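Local coordinates for protein thymidylate synthase thyX (Helicobacter pylori, PDB 3N3Y) that probably catalyses the reductive methylation of dUMP to dTMP, with methylenetetrahydrofolate as methyl donor and NADPH and FADH2 as reductants, at residues A[17-22]-A[206-211]; A[21-26]-A[45-50]; A[59-64]-A[171-176]. All coordinates share one frame; numbering follows the deposited sequence.

Contact 1 of 3, residues A[17-22]-A[206-211]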
loop_
_atom_site.group_PDB
_atom_site.type_symbol
_atom_site.label_atom_id
_atom_site.label_comp_id
_atom_site.label_asym_id
_atom_site.label_seq_id
_atom_site.Cartn_x
_atom_site.Cartn_y
_atom_site.Cartn_z
ATOM N N THR A 17 -10.421 -3.508 -17.490
ATOM C CA THR A 17 -10.111 -2.202 -18.028
ATOM C C THR A 17 -9.639 -2.356 -19.465
ATOM O O THR A 17 -8.697 -3.110 -19.735
ATOM C CB THR A 17 -8.998 -1.511 -17.204
ATOM O OG1 THR A 17 -9.460 -1.265 -15.870
ATOM C CG2 THR A 17 -8.624 -0.186 -17.828
ATOM N N PRO A 18 -10.291 -1.643 -20.395
ATOM C CA PRO A 18 -9.867 -1.666 -21.800
ATOM C C PRO A 18 -8.373 -1.410 -21.867
ATOM O O PRO A 18 -7.893 -0.555 -21.126
ATOM C CB PRO A 18 -10.635 -0.492 -22.418
ATOM C CG PRO A 18 -11.838 -0.330 -21.574
ATOM C CD PRO A 18 -11.445 -0.751 -20.167
ATOM N N LEU A 19 -7.656 -2.146 -22.710
ATOM C CA LEU A 19 -6.208 -1.972 -22.875
ATOM C C LEU A 19 -5.759 -0.546 -23.236
ATOM O O LEU A 19 -4.665 -0.122 -22.875
ATOM C CB LEU A 19 -5.673 -2.915 -23.958
ATOM C CG LEU A 19 -5.184 -4.311 -23.589
ATOM C CD1 LEU A 19 -4.645 -4.994 -24.836
ATOM C CD2 LEU A 19 -4.114 -4.245 -22.518
ATOM N N ASP A 20 -6.572 0.175 -23.993
ATOM C CA ASP A 20 -6.170 1.501 -24.450
ATOM C C ASP A 20 -5.900 2.420 -23.260
ATOM O O ASP A 20 -5.079 3.326 -23.353
ATOM C CB ASP A 20 -7.234 2.114 -25.360
ATOM C CG ASP A 20 -8.580 2.247 -24.665
ATOM O OD1 ASP A 20 -8.890 3.359 -24.160
ATOM O OD2 ASP A 20 -9.322 1.228 -24.611
ATOM N N ILE A 21 -6.590 2.192 -22.144
ATOM C CA ILE A 21 -6.296 2.956 -20.938
ATOM C C ILE A 21 -4.802 2.886 -20.631
ATOM O O ILE A 21 -4.169 3.897 -20.312
ATOM C CB ILE A 21 -7.101 2.475 -19.719
ATOM C CG1 ILE A 21 -8.590 2.730 -19.939
ATOM C CG2 ILE A 21 -6.633 3.186 -18.463
ATOM C CD1 ILE A 21 -8.877 4.071 -20.552
ATOM N N ALA A 22 -4.238 1.691 -20.749
ATOM C CA ALA A 22 -2.822 1.491 -20.481
ATOM C C ALA A 22 -1.949 2.214 -21.495
ATOM O O ALA A 22 -1.052 2.955 -21.110
ATOM C CB ALA A 22 -2.486 0.015 -20.436
ATOM N N HIS A 206 -6.139 -9.507 -23.348
ATOM C CA HIS A 206 -5.176 -9.089 -22.318
ATOM C C HIS A 206 -4.165 -10.188 -21.956
ATOM O O HIS A 206 -3.151 -9.922 -21.308
ATOM C CB HIS A 206 -5.887 -8.677 -21.028
ATOM C CG HIS A 206 -6.646 -7.388 -21.107
ATOM N ND1 HIS A 206 -7.554 -7.109 -22.109
ATOM C CD2 HIS A 206 -6.687 -6.331 -20.259
ATOM C CE1 HIS A 206 -8.102 -5.927 -21.888
ATOM N NE2 HIS A 206 -7.594 -5.434 -20.772
ATOM N N GLN A 207 -4.444 -11.429 -22.342
ATOM C CA GLN A 207 -3.640 -12.537 -21.825
ATOM C C GLN A 207 -2.156 -12.490 -22.193
ATOM O O GLN A 207 -1.337 -13.089 -21.509
ATOM C CB GLN A 207 -4.262 -13.890 -22.166
ATOM C CG GLN A 207 -5.379 -14.306 -21.212
ATOM C CD GLN A 207 -5.919 -15.683 -21.534
ATOM O OE1 GLN A 207 -5.309 -16.433 -22.294
ATOM N NE2 GLN A 207 -7.064 -16.025 -20.956
ATOM N N TYR A 208 -1.796 -11.750 -23.239
ATOM C CA TYR A 208 -0.388 -11.684 -23.641
ATOM C C TYR A 208 0.503 -10.950 -22.643
ATOM O O TYR A 208 1.718 -11.141 -22.631
ATOM C CB TYR A 208 -0.244 -11.045 -25.017
ATOM C CG TYR A 208 -0.524 -9.567 -25.025
ATOM C CD1 TYR A 208 -1.820 -9.093 -24.853
ATOM C CD2 TYR A 208 0.501 -8.643 -25.219
ATOM C CE1 TYR A 208 -2.089 -7.747 -24.866
ATOM C CE2 TYR A 208 0.242 -7.290 -25.238
ATOM C CZ TYR A 208 -1.058 -6.848 -25.058
ATOM O OH TYR A 208 -1.348 -5.508 -25.069
ATOM N N LEU A 209 -0.100 -10.112 -21.806
ATOM C CA LEU A 209 0.669 -9.347 -20.826
ATOM C C LEU A 209 1.145 -10.246 -19.704
ATOM O O LEU A 209 2.139 -9.958 -19.047
ATOM C CB LEU A 209 -0.172 -8.209 -20.232
ATOM C CG LEU A 209 -0.708 -7.199 -21.238
ATOM C CD1 LEU A 209 -1.643 -6.236 -20.540
ATOM C CD2 LEU A 209 0.436 -6.461 -21.909
ATOM N N PHE A 210 0.420 -11.342 -19.498
ATOM C CA PHE A 210 0.638 -12.204 -18.349
ATOM C C PHE A 210 1.197 -13.554 -18.740
ATOM O O PHE A 210 1.702 -14.279 -17.890
ATOM C CB PHE A 210 -0.675 -12.402 -17.589
ATOM C CG PHE A 210 -1.310 -11.121 -17.157
ATOM C CD1 PHE A 210 -0.873 -10.472 -16.009
ATOM C CD2 PHE A 210 -2.329 -10.549 -17.904
ATOM C CE1 PHE A 210 -1.446 -9.272 -15.603
ATOM C CE2 PHE A 210 -2.918 -9.347 -17.506
ATOM C CZ PHE A 210 -2.468 -8.705 -16.349
ATOM N N GLU A 211 1.108 -13.883 -20.026
ATOM C CA GLU A 211 1.422 -15.235 -20.496
ATOM C C GLU A 211 2.715 -15.808 -19.903
ATOM O O GLU A 211 2.785 -16.998 -19.576
ATOM C CB GLU A 211 1.466 -15.276 -22.029
ATOM C CG GLU A 211 2.425 -14.263 -22.644
ATOM C CD GLU A 211 2.254 -14.125 -24.157
ATOM O OE1 GLU A 211 2.399 -12.983 -24.678
ATOM O OE2 GLU A 211 1.971 -15.155 -24.820
#
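The backbone carbonyl of T17 receives the one hydrogen bond of this contact: H206 NE2 donates to T17 O at 2.8 Å, with an N-H...O angle of 165°. The oxygen lies at the edge of the imidazole, in the ring plane, and the nitrogen is tilted 25° from the carbonyl plane. A histidine suits the place because its ring offers both an N-H at the rim and a flat pi face that can take a C-H. Over the centre of one face sits L19, whose CG is 3.8 Å from the ring centroid in a CH-pi contact. The two methyls of L19 continue to Y208 and L209. CD1 meets Y208 at the edge of its ring, 3.3 Å from OH and also against CE1, the two side chains coming tip to tip. CD2 touches CD1 of L209 at 3.7 Å. CG of Y208 stands between the backbone N and the carbonyl carbon (chi1 71°). The hydroxyl of Y208 is hydrogen-bonded to the carbonyl of K44. The contact joins the turn leading into helix 20-30 to the C-terminal segment after helix 189-201. Y16, a dUMP-binding residue, packs edge-to-face with H206. With its N-H given to T17 O and a face laid on L19, the imidazole is limited in its turning and ties the C-terminal segment to the turn whose P18 touches bound dUMP.

Contact 2 of 3, residues A[21-26]-A[45-50]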
loop_
_atom_site.group_PDB
_atom_site.type_symbol
_atom_site.label_atom_id
_atom_site.label_comp_id
_atom_site.label_asym_id
_atom_site.label_seq_id
_atom_site.Cartn_x
_atom_site.Cartn_y
_atom_site.Cartn_z
ATOM N N ILE A 21 -6.590 2.192 -22.144
ATOM C CA ILE A 21 -6.296 2.956 -20.938
ATOM C C ILE A 21 -4.802 2.886 -20.631
ATOM O O ILE A 21 -4.169 3.897 -20.312
ATOM C CB ILE A 21 -7.101 2.475 -19.719
ATOM C CG1 ILE A 21 -8.590 2.730 -19.939
ATOM C CG2 ILE A 21 -6.633 3.186 -18.463
ATOM C CD1 ILE A 21 -8.877 4.071 -20.552
ATOM N N ALA A 22 -4.238 1.691 -20.749
ATOM C CA ALA A 22 -2.822 1.491 -20.481
ATOM C C ALA A 22 -1.949 2.214 -21.495
ATOM O O ALA A 22 -1.052 2.955 -21.110
ATOM C CB ALA A 22 -2.486 0.015 -20.436
ATOM N N SER A 23 -2.205 2.019 -22.788
ATOM C CA SER A 23 -1.348 2.657 -23.811
ATOM C C SER A 23 -1.425 4.196 -23.821
ATOM O O SER A 23 -0.422 4.867 -24.013
ATOM C CB SER A 23 -1.571 2.066 -25.217
ATOM O OG SER A 23 -2.928 2.133 -25.610
ATOM N N GLN A 24 -2.609 4.755 -23.601
ATOM C CA GLN A 24 -2.725 6.199 -23.433
ATOM C C GLN A 24 -1.879 6.677 -22.242
ATOM O O GLN A 24 -1.250 7.732 -22.303
ATOM C CB GLN A 24 -4.190 6.611 -23.264
ATOM C CG GLN A 24 -5.064 6.346 -24.493
ATOM C CD GLN A 24 -6.565 6.423 -24.179
ATOM O OE1 GLN A 24 -6.981 6.261 -23.034
ATOM N NE2 GLN A 24 -7.378 6.668 -25.202
ATOM N N ALA A 25 -1.858 5.895 -21.163
ATOM C CA ALA A 25 -1.071 6.243 -19.982
ATOM C C ALA A 25 0.422 6.245 -20.281
ATOM O O ALA A 25 1.167 7.102 -19.806
ATOM C CB ALA A 25 -1.375 5.283 -18.824
ATOM N N ILE A 26 0.862 5.268 -21.057
ATOM C CA ILE A 26 2.276 5.148 -21.363
ATOM C C ILE A 26 2.750 6.314 -22.240
ATOM O O ILE A 26 3.841 6.866 -22.042
ATOM C CB ILE A 26 2.572 3.800 -22.050
ATOM C CG1 ILE A 26 2.213 2.650 -21.093
ATOM C CG2 ILE A 26 4.037 3.734 -22.478
ATOM C CD1 ILE A 26 2.238 1.271 -21.716
ATOM N N GLU A 45 1.515 -3.556 -28.560
ATOM C CA GLU A 45 2.915 -3.910 -28.438
ATOM C C GLU A 45 3.584 -3.049 -27.384
ATOM O O GLU A 45 4.424 -3.529 -26.621
ATOM C CB GLU A 45 3.620 -3.738 -29.778
ATOM C CG GLU A 45 5.113 -3.536 -29.661
ATOM C CD GLU A 45 5.832 -4.748 -29.085
ATOM O OE1 GLU A 45 5.149 -5.716 -28.670
ATOM O OE2 GLU A 45 7.087 -4.731 -29.052
ATOM N N LEU A 46 3.199 -1.777 -27.343
ATOM C CA LEU A 46 3.797 -0.811 -26.422
ATOM C C LEU A 46 3.549 -1.152 -24.943
ATOM O O LEU A 46 4.449 -1.029 -24.107
ATOM C CB LEU A 46 3.290 0.606 -26.731
ATOM C CG LEU A 46 3.683 1.714 -25.744
ATOM C CD1 LEU A 46 5.149 2.109 -25.900
ATOM C CD2 LEU A 46 2.782 2.915 -25.928
ATOM N N ILE A 47 2.330 -1.583 -24.631
ATOM C CA ILE A 47 1.976 -1.930 -23.266
ATOM C C ILE A 47 2.887 -3.043 -22.770
ATOM O O ILE A 47 3.392 -3.011 -21.648
ATOM C CB ILE A 47 0.509 -2.373 -23.167
ATOM C CG1 ILE A 47 -0.412 -1.240 -23.621
ATOM C CG2 ILE A 47 0.184 -2.798 -21.740
ATOM C CD1 ILE A 47 -1.876 -1.612 -23.683
ATOM N N HIS A 48 3.121 -4.015 -23.639
ATOM C CA HIS A 48 3.916 -5.173 -23.289
ATOM C C HIS A 48 5.386 -4.831 -23.086
ATOM O O HIS A 48 6.000 -5.265 -22.115
ATOM C CB HIS A 48 3.768 -6.248 -24.368
ATOM C CG HIS A 48 4.486 -7.519 -24.050
ATOM N ND1 HIS A 48 3.911 -8.534 -23.314
ATOM C CD2 HIS A 48 5.738 -7.937 -24.355
ATOM C CE1 HIS A 48 4.775 -9.526 -23.186
ATOM N NE2 HIS A 48 5.891 -9.189 -23.808
ATOM N N ARG A 49 5.955 -4.050 -23.997
ATOM C CA ARG A 49 7.383 -3.762 -23.938
ATOM C C ARG A 49 7.766 -2.834 -22.783
ATOM O O ARG A 49 8.728 -3.105 -22.059
ATOM C CB ARG A 49 7.891 -3.204 -25.271
ATOM C CG ARG A 49 9.328 -2.684 -25.185
ATOM C CD ARG A 49 9.873 -2.262 -26.551
ATOM N NE ARG A 49 8.826 -1.701 -27.400
ATOM C CZ ARG A 49 8.458 -0.423 -27.401
ATOM N NH1 ARG A 49 9.058 0.450 -26.592
ATOM N NH2 ARG A 49 7.485 -0.022 -28.215
ATOM N N VAL A 50 7.016 -1.747 -22.618
ATOM C CA VAL A 50 7.264 -0.794 -21.526
ATOM C C VAL A 50 6.799 -1.341 -20.168
ATOM O O VAL A 50 7.500 -1.223 -19.161
ATOM C CB VAL A 50 6.590 0.596 -21.794
ATOM C CG1 VAL A 50 6.853 1.553 -20.650
ATOM C CG2 VAL A 50 7.091 1.204 -23.105
#
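I26 reaches across from helix 20-30 to L46, I47 and V50 of helix 41-51, in a helix-helix packing whose short segments cross at 65° with their axes 9.1 Å apart. No hydrogen bond passes between the two segments; the contact is made by apolar groups, all of them buried. The branched side chain of I26 divides the work. Its CG2, anti to the backbone N, meets L46 CD2 at 3.8 Å and also lies against both methyls of V50, with CG1 of V50 4.0 Å away. I26 and L46 slide past each other in opposite directions rather than meeting head-on. The other branch of I26 ends in CD1, which rests on the backbone of helix 41-51, near the CA of I47 and the carbonyl oxygen of L46. A beta-branched isoleucine fits here because its two arms can serve the side chains and the helix surface at once.

A second group of contacts depends on small residues. At A22 and S23 the side chains are short, and I47 lies close to the backbone of helix 20-30: the CA atoms of S23 and I47 are only 5.7 Å apart. CG1 of I47 touches CB of S23 at 3.8 Å. The hydroxyl of S23 makes a weak hydrogen bond to the carbonyl of D20 in its own helix, giving the polar end a partner within this apolar setting. Beyond the pair, A22 packs on L63 and V50 on H56, both between helix 41-51 and strand 64-73, where FAD-pocket residues lie, while V50 also touches W30 of helix 20-30. The extended chain of I47 (chi2 175°) ends with CD1 against CB of A22, at 3.7 Å.

Contact 3 of 3, residues A[59-64]-A[171-176]. With FAD (flavin-adenine dinucleotide), chain K.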
loop_
_atom_site.group_PDB
_atom_site.type_symbol
_atom_site.label_atom_id
_atom_site.label_comp_id
_atom_site.label_asym_id
_atom_site.label_seq_id
_atom_site.Cartn_x
_atom_site.Cartn_y
_atom_site.Cartn_z
ATOM N N THR A 59 3.012 1.686 -14.965
ATOM C CA THR A 59 2.014 1.966 -16.003
ATOM C C THR A 59 0.943 0.871 -16.096
ATOM O O THR A 59 -0.188 1.137 -16.518
ATOM C CB THR A 59 2.657 2.122 -17.401
ATOM O OG1 THR A 59 3.411 0.940 -17.719
ATOM C CG2 THR A 59 3.564 3.344 -17.436
ATOM N N LEU A 60 1.303 -0.354 -15.714
ATOM C CA LEU A 60 0.368 -1.488 -15.754
ATOM C C LEU A 60 -0.731 -1.382 -14.695
ATOM O O LEU A 60 -1.784 -2.007 -14.817
ATOM C CB LEU A 60 1.114 -2.806 -15.555
ATOM C CG LEU A 60 2.071 -3.242 -16.666
ATOM C CD1 LEU A 60 3.067 -4.284 -16.152
ATOM C CD2 LEU A 60 1.274 -3.791 -17.836
ATOM N N GLU A 61 -0.480 -0.584 -13.663
ATOM C CA GLU A 61 -1.420 -0.436 -12.568
ATOM C C GLU A 61 -2.735 0.177 -13.013
ATOM O O GLU A 61 -3.719 0.124 -12.282
ATOM C CB GLU A 61 -0.817 0.428 -11.468
ATOM C CG GLU A 61 0.399 -0.168 -10.788
ATOM C CD GLU A 61 1.048 0.829 -9.850
ATOM O OE1 GLU A 61 0.480 1.934 -9.670
ATOM O OE2 GLU A 61 2.127 0.520 -9.307
ATOM N N HIS A 62 -2.760 0.764 -14.204
ATOM C CA HIS A 62 -4.001 1.367 -14.691
ATOM C C HIS A 62 -5.007 0.325 -15.148
ATOM O O HIS A 62 -6.193 0.623 -15.253
ATOM C CB HIS A 62 -3.738 2.369 -15.821
ATOM C CG HIS A 62 -2.858 3.508 -15.417
ATOM N ND1 HIS A 62 -3.337 4.610 -14.748
ATOM C CD2 HIS A 62 -1.525 3.704 -15.565
ATOM C CE1 HIS A 62 -2.339 5.444 -14.511
ATOM N NE2 HIS A 62 -1.229 4.918 -14.998
ATOM N N LEU A 63 -4.523 -0.885 -15.431
ATOM C CA LEU A 63 -5.399 -2.020 -15.757
ATOM C C LEU A 63 -5.865 -2.734 -14.491
ATOM O O LEU A 63 -5.047 -3.222 -13.715
ATOM C CB LEU A 63 -4.681 -3.004 -16.689
ATOM C CG LEU A 63 -4.087 -2.359 -17.948
ATOM C CD1 LEU A 63 -3.309 -3.362 -18.782
ATOM C CD2 LEU A 63 -5.190 -1.711 -18.777
ATOM N N TYR A 64 -7.179 -2.791 -14.308
ATOM C CA TYR A 64 -7.802 -3.363 -13.125
ATOM C C TYR A 64 -8.747 -4.511 -13.487
ATOM O O TYR A 64 -9.506 -4.417 -14.442
ATOM C CB TYR A 64 -8.638 -2.291 -12.451
ATOM C CG TYR A 64 -8.846 -2.481 -10.971
ATOM C CD1 TYR A 64 -7.764 -2.694 -10.123
ATOM C CD2 TYR A 64 -10.126 -2.409 -10.413
ATOM C CE1 TYR A 64 -7.945 -2.850 -8.763
ATOM C CE2 TYR A 64 -10.324 -2.562 -9.044
ATOM C CZ TYR A 64 -9.222 -2.776 -8.222
ATOM O OH TYR A 64 -9.388 -2.915 -6.859
ATOM N N ASN A 171 -5.008 -5.042 -9.764
ATOM C CA ASN A 171 -4.470 -4.392 -10.957
ATOM C C ASN A 171 -3.445 -5.279 -11.675
ATOM O O ASN A 171 -2.990 -6.274 -11.115
ATOM C CB ASN A 171 -3.945 -2.979 -10.654
ATOM C CG ASN A 171 -2.599 -2.963 -9.939
ATOM O OD1 ASN A 171 -1.688 -3.731 -10.243
ATOM N ND2 ASN A 171 -2.463 -2.045 -9.002
ATOM N N ALA A 172 -3.088 -4.927 -12.909
ATOM C CA ALA A 172 -2.269 -5.820 -13.757
ATOM C C ALA A 172 -0.854 -6.024 -13.256
ATOM O O ALA A 172 -0.296 -7.096 -13.408
ATOM C CB ALA A 172 -2.246 -5.343 -15.190
ATOM N N ARG A 173 -0.267 -5.001 -12.652
ATOM C CA ARG A 173 1.067 -5.134 -12.095
ATOM C C ARG A 173 1.090 -6.075 -10.887
ATOM O O ARG A 173 2.005 -6.884 -10.721
ATOM C CB ARG A 173 1.594 -3.770 -11.697
ATOM C CG ARG A 173 3.013 -3.778 -11.156
ATOM C CD ARG A 173 3.430 -2.362 -10.758
ATOM N NE ARG A 173 4.864 -2.273 -10.533
ATOM C CZ ARG A 173 5.465 -1.295 -9.861
ATOM N NH1 ARG A 173 4.746 -0.313 -9.324
ATOM N NH2 ARG A 173 6.788 -1.307 -9.715
ATOM N N SER A 174 0.092 -5.956 -10.024
ATOM C CA SER A 174 0.015 -6.839 -8.867
ATOM C C SER A 174 -0.354 -8.243 -9.320
ATOM O O SER A 174 0.184 -9.225 -8.816
ATOM C CB SER A 174 -1.002 -6.329 -7.849
ATOM O OG SER A 174 -0.881 -7.061 -6.645
ATOM N N LEU A 175 -1.261 -8.333 -10.284
ATOM C CA LEU A 175 -1.637 -9.634 -10.838
ATOM C C LEU A 175 -0.430 -10.363 -11.410
ATOM O O LEU A 175 -0.313 -11.573 -11.242
ATOM C CB LEU A 175 -2.742 -9.519 -11.890
ATOM C CG LEU A 175 -3.271 -10.839 -12.458
ATOM C CD1 LEU A 175 -3.724 -11.809 -11.353
ATOM C CD2 LEU A 175 -4.417 -10.558 -13.405
ATOM N N GLN A 176 0.484 -9.636 -12.053
ATOM C CA GLN A 176 1.695 -10.288 -12.563
ATOM C C GLN A 176 2.490 -10.918 -11.433
ATOM O O GLN A 176 2.948 -12.043 -11.564
ATOM C CB GLN A 176 2.608 -9.324 -13.325
ATOM C CG GLN A 176 2.091 -8.900 -14.679
ATOM C CD GLN A 176 3.114 -8.056 -15.438
ATOM O OE1 GLN A 176 3.141 -8.046 -16.671
ATOM N NE2 GLN A 176 3.966 -7.357 -14.702
HETATM P PA FAD K . 6.837 2.150 -4.707
HETATM O O1A FAD K . 7.577 2.523 -3.440
HETATM O O2A FAD K . 5.698 3.084 -5.048
HETATM O O5B FAD K . 6.264 0.666 -4.563
HETATM C C5B FAD K . 7.095 -0.360 -4.067
HETATM C C4B FAD K . 6.599 -1.659 -4.675
HETATM O O4B FAD K . 5.270 -1.881 -4.240
HETATM C C3B FAD K . 6.536 -1.559 -6.200
HETATM O O3B FAD K . 7.727 -2.007 -6.803
HETATM C C2B FAD K . 5.339 -2.412 -6.554
HETATM O O2B FAD K . 5.723 -3.763 -6.581
HETATM C C1B FAD K . 4.465 -2.292 -5.326
HETATM N N9A FAD K . 3.325 -1.370 -5.460
HETATM C C8A FAD K . 3.129 -0.189 -4.786
HETATM N N7A FAD K . 1.939 0.321 -5.175
HETATM C C5A FAD K . 1.385 -0.518 -6.089
HETATM C C6A FAD K . 0.199 -0.483 -6.816
HETATM N N6A FAD K . -0.739 0.417 -6.532
HETATM N N1A FAD K . -0.088 -1.512 -7.686
HETATM C C2A FAD K . 0.792 -2.557 -7.848
HETATM N N3A FAD K . 1.967 -2.581 -7.138
HETATM C C4A FAD K . 2.247 -1.585 -6.271
HETATM N N1 FAD K . 6.885 8.131 -13.540
HETATM C C2 FAD K . 6.102 8.803 -14.460
HETATM O O2 FAD K . 4.927 9.023 -14.230
HETATM N N3 FAD K . 6.637 9.234 -15.654
HETATM C C4 FAD K . 7.961 9.007 -15.947
HETATM O O4 FAD K . 8.401 9.398 -17.019
HETATM C C4X FAD K . 8.773 8.337 -15.033
HETATM N N5 FAD K . 10.107 8.104 -15.326
HETATM C C5X FAD K . 10.889 7.447 -14.394
HETATM C C6 FAD K . 12.229 7.215 -14.674
HETATM C C7 FAD K . 13.034 6.556 -13.758
HETATM C C7M FAD K . 14.484 6.317 -14.078
HETATM C C8 FAD K . 12.491 6.115 -12.548
HETATM C C8M FAD K . 13.361 5.396 -11.558
HETATM C C9 FAD K . 11.145 6.335 -12.256
HETATM C C9A FAD K . 10.338 7.001 -13.179
HETATM N N10 FAD K . 9.001 7.231 -12.897
HETATM C C10 FAD K . 8.223 7.898 -13.822
HETATM C "C1'" FAD K . 8.387 6.806 -11.585
HETATM C "C2'" FAD K . 8.009 5.333 -11.502
HETATM O "O2'" FAD K . 7.047 5.024 -12.494
HETATM C "C3'" FAD K . 7.455 4.991 -10.113
HETATM O "O3'" FAD K . 6.253 5.680 -9.842
HETATM C "C4'" FAD K . 8.450 5.255 -8.985
HETATM O "O4'" FAD K . 9.718 4.819 -9.395
HETATM C "C5'" FAD K . 8.114 4.396 -7.785
HETATM O "O5'" FAD K . 8.430 3.054 -8.141
HETATM P P FAD K . 7.694 1.805 -7.432
HETATM O O1P FAD K . 8.362 0.508 -7.830
HETATM O O2P FAD K . 6.237 1.826 -7.803
HETATM O O3P FAD K . 7.968 2.041 -5.860
#
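The part of the FAD site that holds the adenine and the diphosphate is built here, where E61 of a 3-10 turn meets R173 and N171 at the start of helix 172-182. E61 and R173 lie side by side, pointing the same way, and close in a salt bridge: NH1 of R173 donates to OE2 of E61 at 2.7 Å, in the guanidinium plane. R173 suits the place because its planar head can serve several partners. NH1 also donates to O2P of FAD at 3.0 Å, NH2 donates to O1P, and one face lies against the ribose carbon C2B. Its chain runs extended from CG to NE, which carries the head out to the diphosphate. The carboxylate has further partners in OE1, which bonds S87 of the second subunit and R84 of the third, so the site draws on three chains.

N171 works at both ends of its amide. ND2 donates to N1A of the adenine at 2.8 Å, while OD1 accepts from S174 N at 2.9 Å as the N-cap of the helix. Asparagine is apt because one short side chain supplies both donor and acceptor. N171 also forms an antiparallel non-hydrogen-bonded pair with Y64, joining strands 64-73 and 163-171. The turn is drawn onto the helix start by backbone and methyl contacts. A172 N donates to L63 O at 2.7 Å. The small CB of A172 sits 3.4 Å from L60 O, and it packs against CB of L63 at 3.7 Å.

The three contacts lie on one side of the chain's centre, their midpoints 9 to 11 Å apart. Contacts 1 and 2 share I21 and A22 and both use helix 20-30, with L19 and L209 of contact 1 packing on I47 of contact 2. Both start from the same stretch, but contact 2 closes locally before contact 3 opens, whereas contact 1 spans nearly the whole chain, and contact 3 lies within that span. Contact 3 reaches contact 2 through A22 on L63 and I26 on T59, and contact 1 through F210 on A172 and Q176. Helices 20-30, 41-51 and 172-182 and the C-terminal segment thus form one packed unit beside the sheet, linking a dUMP-bordering turn to an FAD site.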